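Local coordinates for ectoine dioxygenase (Sphingopyxis alaskensis, PDB 4MHR), which catalyses the iron- and 2-oxoglutarate-dependent hydroxylation of the osmolyte L-ectoine to 5-hydroxyectoine, at residues Arg98-His104 / Gln135-Tyr140; Val131-Gln135 / Phe291-Arg295; Asp64-Leu69 / Arg305-Val309. All blocks are in the same frame, centred on the assembly; numbering follows the deposited sequence.

Contact 1: residues Arg98-His104 / Gln135-Tyr140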
ATOM      1  N   ARG A  98       1.323 -16.921  -2.297  1.00 33.96           N
ATOM      2  CA  ARG A  98       0.336 -15.849  -2.141  1.00 36.67           C
ATOM      3  C   ARG A  98       0.957 -14.435  -2.258  1.00 38.86           C
ATOM      4  O   ARG A  98       0.365 -13.572  -2.928  1.00 39.69           O
ATOM      5  CB  ARG A  98      -0.435 -15.987  -0.872  1.00 38.28           C
ATOM      6  CG  ARG A  98      -1.376 -17.220  -0.857  1.00 40.97           C
ATOM      7  CD  ARG A  98      -2.626 -17.113  -1.770  1.00 46.92           C
ATOM      8  NE  ARG A  98      -3.261 -18.436  -1.971  1.00 45.22           N
ATOM      9  CZ  ARG A  98      -2.978 -19.240  -3.001  1.00 42.73           C
ATOM     10  NH1 ARG A  98      -2.082 -18.879  -3.893  1.00 43.44           N
ATOM     11  NH2 ARG A  98      -3.566 -20.421  -3.125  1.00 47.28           N
ATOM     12  N   SER A  99       2.120 -14.219  -1.630  1.00 33.61           N
ATOM     13  CA  SER A  99       2.933 -12.971  -1.756  1.00 35.79           C
ATOM     14  C   SER A  99       4.457 -13.209  -1.876  1.00 38.35           C
ATOM     15  O   SER A  99       5.025 -14.104  -1.222  1.00 36.65           O
ATOM     16  CB  SER A  99       2.778 -12.059  -0.546  1.00 34.93           C
ATOM     17  OG  SER A  99       1.443 -11.819  -0.245  1.00 41.36           O
ATOM     18  N   ILE A 100       5.075 -12.371  -2.694  1.00 29.95           N
ATOM     19  CA  ILE A 100       6.519 -12.183  -2.778  1.00 33.14           C
ATOM     20  C   ILE A 100       6.911 -10.733  -2.340  1.00 33.75           C
ATOM     21  O   ILE A 100       6.504  -9.754  -2.992  1.00 32.52           O
ATOM     22  CB  ILE A 100       7.007 -12.415  -4.191  1.00 28.67           C
ATOM     23  CG1 ILE A 100       6.576 -13.777  -4.766  1.00 33.65           C
ATOM     24  CG2 ILE A 100       8.541 -12.329  -4.269  1.00 32.16           C
ATOM     25  CD1 ILE A 100       6.786 -13.893  -6.275  1.00 31.56           C
ATOM     26  N   PHE A 101       7.593 -10.621  -1.209  1.00 32.85           N
ATOM     27  CA  PHE A 101       8.088  -9.329  -0.657  1.00 33.11           C
ATOM     28  C   PHE A 101       9.380  -8.936  -1.337  1.00 33.15           C
ATOM     29  O   PHE A 101      10.032  -9.780  -1.960  1.00 30.86           O
ATOM     30  CB  PHE A 101       8.310  -9.440   0.853  1.00 33.56           C
ATOM     31  CG  PHE A 101       7.041  -9.398   1.660  1.00 37.30           C
ATOM     32  CD1 PHE A 101       6.514  -8.190   2.086  1.00 35.81           C
ATOM     33  CD2 PHE A 101       6.348 -10.568   1.977  1.00 40.53           C
ATOM     34  CE1 PHE A 101       5.363  -8.139   2.834  1.00 42.68           C
ATOM     35  CE2 PHE A 101       5.168 -10.517   2.709  1.00 43.00           C
ATOM     36  CZ  PHE A 101       4.677  -9.300   3.149  1.00 44.34           C
ATOM     37  N   GLU A 102       9.719  -7.660  -1.289  1.00 31.95           N
ATOM     38  CA  GLU A 102      10.969  -7.150  -1.866  1.00 32.33           C
ATOM     39  C   GLU A 102      11.039  -7.303  -3.359  1.00 35.33           C
ATOM     40  O   GLU A 102      12.137  -7.435  -3.970  1.00 37.66           O
ATOM     41  CB  GLU A 102      12.189  -7.809  -1.186  1.00 30.71           C
ATOM     42  CG  GLU A 102      12.392  -7.389   0.245  1.00 37.70           C
ATOM     43  CD  GLU A 102      12.932  -5.949   0.262  1.00 48.94           C
ATOM     44  OE1 GLU A 102      14.057  -5.743  -0.242  1.00 53.41           O
ATOM     45  OE2 GLU A 102      12.211  -5.012   0.693  1.00 51.40           O
ATOM     46  N   ILE A 103       9.896  -7.254  -4.020  1.00 31.21           N
ATOM     47  CA  ILE A 103       9.947  -7.362  -5.471  1.00 36.40           C
ATOM     48  C   ILE A 103      10.706  -6.254  -6.168  1.00 35.84           C
ATOM     49  O   ILE A 103      11.218  -6.442  -7.277  1.00 36.32           O
ATOM     50  CB  ILE A 103       8.592  -7.434  -6.175  1.00 39.02           C
ATOM     51  CG1 ILE A 103       7.654  -6.308  -5.724  1.00 34.71           C
ATOM     52  CG2 ILE A 103       7.970  -8.777  -5.977  1.00 39.20           C
ATOM     53  CD1 ILE A 103       6.397  -6.265  -6.576  1.00 39.55           C
ATOM     54  N   HIS A 104      10.735  -5.095  -5.550  1.00 32.77           N
ATOM     55  CA  HIS A 104      11.433  -3.989  -6.132  1.00 35.66           C
ATOM     56  C   HIS A 104      12.950  -4.253  -6.094  1.00 41.42           C
ATOM     57  O   HIS A 104      13.668  -3.660  -6.863  1.00 43.78           O
ATOM     58  CB  HIS A 104      11.087  -2.685  -5.389  1.00 29.77           C
ATOM     59  CG  HIS A 104      11.700  -2.602  -4.027  1.00 30.25           C
ATOM     60  ND1 HIS A 104      11.302  -3.388  -2.974  1.00 33.96           N
ATOM     61  CD2 HIS A 104      12.731  -1.859  -3.561  1.00 31.85           C
ATOM     62  CE1 HIS A 104      12.025  -3.108  -1.908  1.00 31.24           C
ATOM     63  NE2 HIS A 104      12.890  -2.174  -2.238  1.00 36.29           N
ATOM     64  N   GLN A 135       8.675  -0.991   1.551  1.00 25.96           N
ATOM     65  CA  GLN A 135       8.255  -2.381   1.427  1.00 26.82           C
ATOM     66  C   GLN A 135       7.658  -2.486   0.075  1.00 25.40           C
ATOM     67  O   GLN A 135       7.031  -1.530  -0.388  1.00 25.76           O
ATOM     68  CB  GLN A 135       7.161  -2.679   2.444  1.00 33.44           C
ATOM     69  CG  GLN A 135       6.591  -4.088   2.343  1.00 38.00           C
ATOM     70  CD  GLN A 135       5.379  -4.238   3.232  1.00 40.82           C
ATOM     71  OE1 GLN A 135       4.213  -4.153   2.773  1.00 40.45           O
ATOM     72  NE2 GLN A 135       5.633  -4.392   4.514  1.00 39.94           N
ATOM     73  N   SER A 136       7.749  -3.653  -0.542  1.00 26.87           N
ATOM     74  CA  SER A 136       7.029  -3.979  -1.774  1.00 26.36           C
ATOM     75  C   SER A 136       6.523  -5.413  -1.740  1.00 30.75           C
ATOM     76  O   SER A 136       7.064  -6.261  -0.988  1.00 25.48           O
ATOM     77  CB  SER A 136       7.889  -3.766  -2.993  1.00 28.85           C
ATOM     78  OG  SER A 136       8.968  -4.679  -3.102  1.00 28.65           O
ATOM     79  N   ARG A 137       5.473  -5.711  -2.508  1.00 27.29           N
ATOM     80  CA  ARG A 137       4.965  -7.112  -2.519  1.00 33.18           C
ATOM     81  C   ARG A 137       4.271  -7.325  -3.803  1.00 30.83           C
ATOM     82  O   ARG A 137       3.524  -6.432  -4.231  1.00 32.36           O
ATOM     83  CB  ARG A 137       3.858  -7.432  -1.521  1.00 30.35           C
ATOM     84  CG  ARG A 137       3.925  -6.979  -0.131  1.00 44.47           C
ATOM     85  CD  ARG A 137       2.516  -6.928   0.474  1.00 46.14           C
ATOM     86  NE  ARG A 137       1.948  -8.248   0.642  1.00 55.12           N
ATOM     87  CZ  ARG A 137       1.400  -8.721   1.767  1.00 61.10           C
ATOM     88  NH1 ARG A 137       1.322  -7.982   2.874  1.00 57.67           N
ATOM     89  NH2 ARG A 137       0.918  -9.961   1.777  1.00 54.24           N
ATOM     90  N   LEU A 138       4.439  -8.521  -4.354  1.00 33.05           N
ATOM     91  CA  LEU A 138       3.620  -9.025  -5.446  1.00 31.27           C
ATOM     92  C   LEU A 138       2.648  -9.998  -4.802  1.00 33.99           C
ATOM     93  O   LEU A 138       3.033 -10.969  -4.083  1.00 36.34           O
ATOM     94  CB  LEU A 138       4.429  -9.634  -6.561  1.00 33.78           C
ATOM     95  CG  LEU A 138       3.608 -10.410  -7.621  1.00 37.27           C
ATOM     96  CD1 LEU A 138       2.549  -9.613  -8.322  1.00 37.97           C
ATOM     97  CD2 LEU A 138       4.513 -11.085  -8.629  1.00 37.84           C
ATOM     98  N   ASN A 139       1.373  -9.680  -4.973  1.00 30.75           N
ATOM     99  CA  ASN A 139       0.278 -10.462  -4.386  1.00 34.28           C
ATOM    100  C   ASN A 139      -0.553 -11.187  -5.426  1.00 37.86           C
ATOM    101  O   ASN A 139      -0.864 -10.615  -6.482  1.00 36.43           O
ATOM    102  CB  ASN A 139      -0.660  -9.558  -3.637  1.00 33.91           C
ATOM    103  CG  ASN A 139       0.025  -8.816  -2.530  1.00 41.48           C
ATOM    104  OD1 ASN A 139      -0.021  -7.566  -2.432  1.00 42.88           O
ATOM    105  ND2 ASN A 139       0.674  -9.574  -1.674  1.00 42.32           N
ATOM    106  N   TYR A 140      -0.955 -12.409  -5.076  1.00 36.74           N
ATOM    107  CA  TYR A 140      -1.849 -13.253  -5.884  1.00 36.96           C
ATOM    108  C   TYR A 140      -2.861 -13.909  -4.990  1.00 43.49           C
ATOM    109  O   TYR A 140      -2.516 -14.589  -4.006  1.00 41.52           O
ATOM    110  CB  TYR A 140      -1.082 -14.320  -6.551  1.00 40.84           C
ATOM    111  CG  TYR A 140      -1.952 -15.251  -7.345  1.00 43.63           C
ATOM    112  CD1 TYR A 140      -2.396 -16.490  -6.809  1.00 43.96           C
ATOM    113  CD2 TYR A 140      -2.340 -14.904  -8.609  1.00 39.11           C
ATOM    114  CE1 TYR A 140      -3.188 -17.325  -7.560  1.00 45.98           C
ATOM    115  CE2 TYR A 140      -3.141 -15.725  -9.356  1.00 41.63           C
ATOM    116  CZ  TYR A 140      -3.539 -16.918  -8.849  1.00 41.65           C
ATOM    117  OH  TYR A 140      -4.301 -17.689  -9.645  1.00 52.23           O
TER
HETATM  118  O   HOH W   1       9.557  -5.350   0.954  1.00 27.49           O
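Ile100 and Leu138 form the hydrogen-bonded pair of an antiparallel strand pairing in the large sheet of the cupin fold, each backbone N giving its hydrogen to the other's O at 2.8 Å. Tyr140 N to Arg98 O extends the pairing at one end. At the other, Glu102 N reaches Ser136 O from well above the carbonyl plane, with Glu102 the N-cap of helix 103-106. Next to the pairing, Arg98 and Ser99 both face Val89, a classic beta bulge.

One face of the sheet carries Ser99, Phe101 and Arg137. Phe101 and Arg137 run side by side in the same direction, and Phe101 CZ sits 3.5 Å above the centre of the Arg137 guanidinium, the planes 42° apart. The bend at Arg137 chi3 (68°) swings the guanidinium toward Ser99, where NH2 donates to Ser99 OG at 2.8 Å, close to the guanidinium plane. Gln135, which binds L-ectoine, brings its amide carbon CD to the edge of the Phe101 ring.

On the face of Ile100 and Leu138 the contact is mostly apolar: Ile103, from the helix, packs CG2 on Leu138 CB at 3.7 Å. Where strand gives way to helix it turns polar. A water accepts from Ser136 N and lies 2.7 Å from Glu102 OE2, to which it can donate; Arg294 also pairs with that carboxylate. Ser136 OG lies in the plane of the His104 ring, hydrogen-bonded to ND1 at 2.7 Å.

Contact 2: residues Val131-Gln135 / Phe291-Arg295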
ATOM      1  N   VAL A 131      11.898  10.143  -1.795  1.00 27.28           N
ATOM      2  CA  VAL A 131      11.241   8.930  -1.246  1.00 26.83           C
ATOM      3  C   VAL A 131      12.079   7.678  -1.454  1.00 28.71           C
ATOM      4  O   VAL A 131      12.970   7.655  -2.295  1.00 25.26           O
ATOM      5  CB  VAL A 131       9.887   8.678  -1.949  1.00 24.79           C
ATOM      6  CG1 VAL A 131       8.920   9.766  -1.619  1.00 26.00           C
ATOM      7  CG2 VAL A 131      10.054   8.625  -3.447  1.00 24.10           C
ATOM      8  N   TYR A 132      11.772   6.638  -0.711  1.00 25.26           N
ATOM      9  CA  TYR A 132      12.399   5.352  -0.941  1.00 26.02           C
ATOM     10  C   TYR A 132      11.322   4.296  -0.697  1.00 27.18           C
ATOM     11  O   TYR A 132      10.194   4.611  -0.217  1.00 25.10           O
ATOM     12  CB  TYR A 132      13.626   5.195  -0.014  1.00 24.97           C
ATOM     13  CG  TYR A 132      13.234   4.962   1.423  1.00 24.98           C
ATOM     14  CD1 TYR A 132      12.853   6.016   2.249  1.00 25.40           C
ATOM     15  CD2 TYR A 132      13.191   3.712   1.937  1.00 24.58           C
ATOM     16  CE1 TYR A 132      12.477   5.791   3.526  1.00 26.49           C
ATOM     17  CE2 TYR A 132      12.789   3.477   3.264  1.00 25.35           C
ATOM     18  CZ  TYR A 132      12.449   4.525   4.031  1.00 28.25           C
ATOM     19  OH  TYR A 132      12.027   4.372   5.331  1.00 27.72           O
ATOM     20  N   ILE A 133      11.629   3.068  -1.108  1.00 27.90           N
ATOM     21  CA  ILE A 133      10.715   1.926  -0.981  1.00 29.56           C
ATOM     22  C   ILE A 133      10.807   1.330   0.393  1.00 29.99           C
ATOM     23  O   ILE A 133      11.812   0.761   0.719  1.00 28.19           O
ATOM     24  CB  ILE A 133      10.932   0.847  -2.063  1.00 30.65           C
ATOM     25  CG1 ILE A 133      10.788   1.478  -3.456  1.00 32.00           C
ATOM     26  CG2 ILE A 133       9.915  -0.290  -1.883  1.00 30.79           C
ATOM     27  CD1 ILE A 133       9.441   2.140  -3.704  1.00 36.64           C
ATOM     28  N   HIS A 134       9.777   1.524   1.226  1.00 28.02           N
ATOM     29  CA  HIS A 134       9.755   0.946   2.584  1.00 29.17           C
ATOM     30  C   HIS A 134       9.492  -0.583   2.499  1.00 26.98           C
ATOM     31  O   HIS A 134       9.978  -1.359   3.285  1.00 26.43           O
ATOM     32  CB  HIS A 134       8.681   1.657   3.430  1.00 29.45           C
ATOM     33  CG  HIS A 134       8.251   0.923   4.667  1.00 30.49           C
ATOM     34  ND1 HIS A 134       8.976   0.926   5.845  1.00 32.85           N
ATOM     35  CD2 HIS A 134       7.111   0.235   4.931  1.00 34.23           C
ATOM     36  CE1 HIS A 134       8.309   0.264   6.777  1.00 32.55           C
ATOM     37  NE2 HIS A 134       7.176  -0.169   6.247  1.00 37.01           N
ATOM     38  N   GLN A 135       8.675  -0.991   1.551  1.00 25.96           N
ATOM     39  CA  GLN A 135       8.255  -2.381   1.427  1.00 26.82           C
ATOM     40  C   GLN A 135       7.658  -2.486   0.075  1.00 25.40           C
ATOM     41  O   GLN A 135       7.031  -1.530  -0.388  1.00 25.76           O
ATOM     42  CB  GLN A 135       7.161  -2.679   2.444  1.00 33.44           C
ATOM     43  CG  GLN A 135       6.591  -4.088   2.343  1.00 38.00           C
ATOM     44  CD  GLN A 135       5.379  -4.238   3.232  1.00 40.82           C
ATOM     45  OE1 GLN A 135       4.213  -4.153   2.773  1.00 40.45           O
ATOM     46  NE2 GLN A 135       5.633  -4.392   4.514  1.00 39.94           N
ATOM     47  N   PHE A 291      12.618  -8.210   5.391  1.00 63.90           N
ATOM     48  CA  PHE A 291      11.866  -8.028   4.133  1.00 61.21           C
ATOM     49  C   PHE A 291      10.481  -7.320   4.301  1.00 58.31           C
ATOM     50  O   PHE A 291       9.821  -6.930   3.297  1.00 52.46           O
ATOM     51  CB  PHE A 291      11.726  -9.411   3.403  1.00 60.82           C
ATOM     52  CG  PHE A 291      11.050 -10.500   4.229  1.00 57.41           C
ATOM     53  CD1 PHE A 291      11.801 -11.321   5.099  1.00 62.83           C
ATOM     54  CD2 PHE A 291       9.672 -10.714   4.146  1.00 60.57           C
ATOM     55  CE1 PHE A 291      11.178 -12.310   5.871  1.00 60.62           C
ATOM     56  CE2 PHE A 291       9.045 -11.717   4.901  1.00 61.41           C
ATOM     57  CZ  PHE A 291       9.802 -12.519   5.757  1.00 63.44           C
ATOM     58  N   LEU A 292      10.037  -7.159   5.559  1.00 57.53           N
ATOM     59  CA  LEU A 292       8.756  -6.478   5.846  1.00 62.80           C
ATOM     60  C   LEU A 292       8.942  -4.962   5.872  1.00 61.74           C
ATOM     61  O   LEU A 292       7.985  -4.240   5.658  1.00 49.33           O
ATOM     62  CB  LEU A 292       8.128  -6.977   7.164  1.00 62.84           C
ATOM     63  CG  LEU A 292       7.869  -8.502   7.118  1.00 67.84           C
ATOM     64  CD1 LEU A 292       7.255  -9.032   8.414  1.00 73.63           C
ATOM     65  CD2 LEU A 292       7.025  -8.911   5.913  1.00 68.24           C
ATOM     66  N   ALA A 293      10.181  -4.509   6.116  1.00 56.63           N
ATOM     67  CA  ALA A 293      10.452  -3.115   6.427  1.00 55.97           C
ATOM     68  C   ALA A 293      11.930  -2.799   6.275  1.00 60.90           C
ATOM     69  O   ALA A 293      12.766  -3.412   6.967  1.00 59.72           O
ATOM     70  CB  ALA A 293      10.007  -2.826   7.846  1.00 54.69           C
ATOM     71  N   ARG A 294      12.257  -1.854   5.381  1.00 61.55           N
ATOM     72  CA  ARG A 294      13.658  -1.456   5.170  1.00 62.98           C
ATOM     73  C   ARG A 294      14.180  -0.567   6.320  1.00 64.12           C
ATOM     74  O   ARG A 294      13.765   0.607   6.451  1.00 55.38           O
ATOM     75  CB  ARG A 294      13.849  -0.748   3.825  1.00 66.26           C
ATOM     76  CG  ARG A 294      15.326  -0.544   3.468  1.00 73.43           C
ATOM     77  CD  ARG A 294      15.976  -1.844   2.999  1.00 85.62           C
ATOM     78  NE  ARG A 294      15.412  -2.283   1.717  1.00 94.77           N
ATOM     79  CZ  ARG A 294      15.848  -3.308   0.990  1.00 88.78           C
ATOM     80  NH1 ARG A 294      16.867  -4.062   1.392  1.00 99.45           N
ATOM     81  NH2 ARG A 294      15.252  -3.574  -0.154  1.00 78.73           N
ATOM     82  N   ARG A 295      15.110  -1.117   7.115  1.00 64.72           N
ATOM     83  CA  ARG A 295      15.592  -0.470   8.356  1.00 63.48           C
ATOM     84  C   ARG A 295      16.847   0.376   8.150  1.00 61.21           C
ATOM     85  O   ARG A 295      17.333   0.508   7.028  1.00 59.05           O
ATOM     86  CB  ARG A 295      15.831  -1.511   9.458  1.00 74.50           C
ATOM     87  CG  ARG A 295      16.939  -2.525   9.169  1.00 88.95           C
ATOM     88  CD  ARG A 295      17.469  -3.204  10.442  1.00 93.50           C
ATOM     89  NE  ARG A 295      18.308  -4.383  10.180  1.00 89.13           N
ATOM     90  CZ  ARG A 295      19.560  -4.356   9.719  1.00 93.56           C
ATOM     91  NH1 ARG A 295      20.164  -3.201   9.443  1.00 89.25           N
ATOM     92  NH2 ARG A 295      20.219  -5.499   9.523  1.00 94.15           N
TER
HETATM   93  O   HOH W   2      11.558   1.947   5.542  1.00 38.52           O
HETATM   94  O   HOH W   3      14.563   3.300   7.414  1.00 48.72           O
HETATM   95  O   HOH W   4      14.308  -0.307   0.602  1.00 52.62           O
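The His134 ring has Ala293 CA over one face, and Ala293 CB comes to 3.7 Å from His134 CE1. At the ring's edge, in plane, a water hydrogen-bonds His134 ND1 at 2.8 Å; the same water lies in the plane of the Tyr132 ring, bound to Tyr132 OH, and donates to Arg294 O. Tyr132 also turns an edge to Arg294 CB, while its hydroxyl has a protein partner in Asn272. Trp158, important for ectoine stabilization, meets His134 edge-to-face.

The corner at His134, where strand 131-141 changes direction, is tied to the 291-295 loop by Arg294 N to His134 O, 3.1 Å. Gln135 adds a side-chain bond: CG stands anti to the backbone N (chi1 177°) and the extended chain carries NE2 to Leu292 O at 2.6 Å, on a carbonyl lone pair and in the amide plane. A second water joins Ile133 O to Arg294 NE, beside the NH2 that has Glu102 as its partner.

Gln135 binds L-ectoine, consistent with a second-shell role for the Leu292 carbonyl. By engaging NE2 it would restrain the amide's rotation, and so probably orient OE1, in this apo form of the binding site.

Contact 3: residues Asp64-Leu69 / Arg305-Val309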
ATOM      1  N   ASP A  64       0.635  -2.131 -24.040  1.00 34.99           N
ATOM      2  CA  ASP A  64       1.896  -2.910 -24.129  1.00 38.11           C
ATOM      3  C   ASP A  64       2.598  -2.944 -22.759  1.00 37.34           C
ATOM      4  O   ASP A  64       3.051  -3.966 -22.320  1.00 31.38           O
ATOM      5  CB  ASP A  64       2.851  -2.279 -25.168  1.00 43.85           C
ATOM      6  CG  ASP A  64       2.422  -2.546 -26.637  1.00 49.13           C
ATOM      7  OD1 ASP A  64       1.586  -3.423 -26.894  1.00 45.81           O
ATOM      8  OD2 ASP A  64       2.919  -1.844 -27.536  1.00 57.77           O
ATOM      9  N   GLU A  65       2.677  -1.800 -22.093  1.00 35.28           N
ATOM     10  CA  GLU A  65       3.274  -1.739 -20.693  1.00 32.43           C
ATOM     11  C   GLU A  65       2.577  -2.638 -19.696  1.00 26.95           C
ATOM     12  O   GLU A  65       3.244  -3.390 -18.963  1.00 28.81           O
ATOM     13  CB  GLU A  65       3.278  -0.298 -20.187  1.00 35.08           C
ATOM     14  CG  GLU A  65       4.430   0.501 -20.782  1.00 35.63           C
ATOM     15  CD  GLU A  65       4.401   1.958 -20.398  1.00 34.85           C
ATOM     16  OE1 GLU A  65       3.311   2.528 -20.391  1.00 36.06           O
ATOM     17  OE2 GLU A  65       5.465   2.529 -20.136  1.00 35.63           O
ATOM     18  N   VAL A  66       1.248  -2.612 -19.716  1.00 31.01           N
ATOM     19  CA  VAL A  66       0.415  -3.482 -18.842  1.00 30.59           C
ATOM     20  C   VAL A  66       0.668  -4.955 -19.118  1.00 30.25           C
ATOM     21  O   VAL A  66       0.874  -5.728 -18.192  1.00 28.25           O
ATOM     22  CB  VAL A  66      -1.105  -3.130 -18.941  1.00 30.52           C
ATOM     23  CG1 VAL A  66      -1.999  -4.136 -18.207  1.00 34.28           C
ATOM     24  CG2 VAL A  66      -1.380  -1.743 -18.413  1.00 32.88           C
ATOM     25  N   ALA A  67       0.609  -5.360 -20.393  1.00 35.56           N
ATOM     26  CA  ALA A  67       0.844  -6.782 -20.774  1.00 36.59           C
ATOM     27  C   ALA A  67       2.245  -7.221 -20.320  1.00 33.24           C
ATOM     28  O   ALA A  67       2.459  -8.300 -19.764  1.00 31.28           O
ATOM     29  CB  ALA A  67       0.651  -6.970 -22.292  1.00 36.17           C
ATOM     30  N   PHE A  68       3.201  -6.323 -20.443  1.00 33.85           N
ATOM     31  CA  PHE A  68       4.550  -6.601 -19.989  1.00 33.23           C
ATOM     32  C   PHE A  68       4.683  -6.764 -18.495  1.00 35.77           C
ATOM     33  O   PHE A  68       5.430  -7.624 -18.017  1.00 34.87           O
ATOM     34  CB  PHE A  68       5.414  -5.422 -20.412  1.00 37.85           C
ATOM     35  CG  PHE A  68       6.860  -5.508 -19.985  1.00 43.21           C
ATOM     36  CD1 PHE A  68       7.712  -6.467 -20.540  1.00 53.36           C
ATOM     37  CD2 PHE A  68       7.424  -4.519 -19.185  1.00 49.68           C
ATOM     38  CE1 PHE A  68       9.073  -6.497 -20.221  1.00 51.24           C
ATOM     39  CE2 PHE A  68       8.795  -4.527 -18.877  1.00 54.01           C
ATOM     40  CZ  PHE A  68       9.612  -5.526 -19.391  1.00 54.48           C
ATOM     41  N   LEU A  69       4.018  -5.901 -17.724  1.00 35.00           N
ATOM     42  CA  LEU A  69       3.990  -6.091 -16.262  1.00 31.02           C
ATOM     43  C   LEU A  69       3.280  -7.400 -15.915  1.00 28.48           C
ATOM     44  O   LEU A  69       3.693  -8.096 -15.000  1.00 30.81           O
ATOM     45  CB  LEU A  69       3.274  -4.925 -15.562  1.00 32.22           C
ATOM     46  CG  LEU A  69       3.916  -3.524 -15.695  1.00 30.30           C
ATOM     47  CD1 LEU A  69       2.950  -2.520 -15.074  1.00 30.26           C
ATOM     48  CD2 LEU A  69       5.264  -3.517 -14.992  1.00 31.94           C
ATOM     49  N   ARG A 305      12.251   8.078 -16.380  1.00 39.40           N
ATOM     50  CA  ARG A 305      11.236   8.607 -17.273  1.00 44.29           C
ATOM     51  C   ARG A 305      11.287   7.742 -18.551  1.00 47.59           C
ATOM     52  O   ARG A 305      12.301   7.120 -18.831  1.00 47.41           O
ATOM     53  CB  ARG A 305      11.483  10.097 -17.497  1.00 48.82           C
ATOM     54  CG  ARG A 305      11.289  10.915 -16.226  1.00 58.23           C
ATOM     55  CD  ARG A 305      11.935  12.310 -16.167  1.00 60.88           C
ATOM     56  NE  ARG A 305      12.060  12.771 -14.769  1.00 70.20           N
ATOM     57  CZ  ARG A 305      11.040  13.164 -13.983  1.00 68.37           C
ATOM     58  NH1 ARG A 305       9.806  13.193 -14.451  1.00 61.82           N
ATOM     59  NH2 ARG A 305      11.261  13.544 -12.718  1.00 66.46           N
ATOM     60  N   GLY A 306      10.154   7.596 -19.229  1.00 46.06           N
ATOM     61  CA  GLY A 306      10.036   6.809 -20.430  1.00 45.25           C
ATOM     62  C   GLY A 306       9.215   5.544 -20.263  1.00 50.74           C
ATOM     63  O   GLY A 306       8.889   5.150 -19.131  1.00 51.10           O
ATOM     64  N   PRO A 307       8.906   4.874 -21.395  1.00 55.00           N
ATOM     65  CA  PRO A 307       8.058   3.685 -21.359  1.00 52.94           C
ATOM     66  C   PRO A 307       8.777   2.560 -20.650  1.00 48.23           C
ATOM     67  O   PRO A 307      10.009   2.589 -20.519  1.00 48.14           O
ATOM     68  CB  PRO A 307       7.819   3.357 -22.840  1.00 61.79           C
ATOM     69  CG  PRO A 307       8.490   4.458 -23.631  1.00 60.21           C
ATOM     70  CD  PRO A 307       9.518   5.050 -22.725  1.00 57.46           C
ATOM     71  N   LEU A 308       8.011   1.625 -20.114  1.00 45.54           N
ATOM     72  CA  LEU A 308       8.599   0.469 -19.468  1.00 47.82           C
ATOM     73  C   LEU A 308       9.112  -0.505 -20.532  1.00 55.97           C
ATOM     74  O   LEU A 308       9.859  -1.387 -20.222  1.00 50.69           O
ATOM     75  CB  LEU A 308       7.571  -0.255 -18.609  1.00 46.14           C
ATOM     76  CG  LEU A 308       6.964   0.533 -17.474  1.00 47.59           C
ATOM     77  CD1 LEU A 308       5.951  -0.344 -16.786  1.00 49.67           C
ATOM     78  CD2 LEU A 308       8.074   0.946 -16.524  1.00 50.74           C
ATOM     79  N   VAL A 309       8.661  -0.376 -21.768  1.00 58.27           N
ATOM     80  CA  VAL A 309       9.084  -1.296 -22.821  1.00 69.58           C
ATOM     81  C   VAL A 309       8.709  -0.712 -24.186  1.00 67.38           C
ATOM     82  O   VAL A 309       7.801   0.131 -24.274  1.00 64.49           O
ATOM     83  CB  VAL A 309       8.415  -2.678 -22.638  1.00 71.47           C
ATOM     84  CG1 VAL A 309       6.906  -2.599 -22.921  1.00 66.55           C
ATOM     85  CG2 VAL A 309       9.110  -3.747 -23.494  1.00 72.86           C
TER
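Glu65, on helix 63-78, reaches across to Leu308 of the C-terminal segment. From CB the chain leaves with CG anti to the carbonyl carbon (chi1 -79°) and then runs extended, crossing Leu308 at about a right angle. CG lies 3.9 Å from Leu308 CB, an aliphatic contact. Beyond it CD passes Leu308 CG, and OE2 accepts the backbone N-H of Leu308 at 2.7 Å with an N-H...O angle of 157°. This bond uses the anti lone pair of OE2, the one directed away from the other oxygen. Pro307 CA lies close to the same oxygen, at 3.1 Å. The carboxylate has further partners: OE2 forms a salt bridge with Arg118, and OE1 accepts from Ser62 N near the start of the helix. Both oxygens are thus engaged, which fixes the rotation of the group and would probably favour its charged form.

Beside this polar link, the contact is apolar. Leu308 inserts its CD1 against Leu69 CD2 at 3.7 Å, the two side chains again crossing at about a right angle. One turn of the helix along from Asp64, the Phe68 ring presents a face to Val309. Val309 CB stands over that face, 4.1 Å from the ring centroid and 11° off the normal, a CH-pi contact. Phe68 CE2 also approaches Leu308 O.

The 305-309 segment, the end of the modelled chain, therefore lies against helix 63-78 on one side while meeting two more helices: Arg112 of helix 108-115 donates to Gly306 O, Leu308 touches Arg118 of helix 117-127, and Asp121 of that helix forms a salt bridge with Arg305.

Contacts 1 and 2 are neighbours on strand 131-141, their centres about 12 Å apart, and share the ectoine-binding residue Gln135. A salt bridge from Glu102 OE1 to Arg294 NH2 (2.5 Å) joins them, as does packing of Phe101 CE1 on Leu292 CD2 (3.6 Å). Together they border the active site: the Gln135 side chain is about 4 Å from that of Trp158 and about 7 Å from that of the iron ligand Asp154. Contact 3 is remote from the annotated sites, its centre about 19 Å from that of contact 1 and about 24 Å from that of contact 2. It closes a chain loop enclosing both, and its helix 63-78 runs on to Leu77, which packs on Ile100 and Leu138 of contact 1.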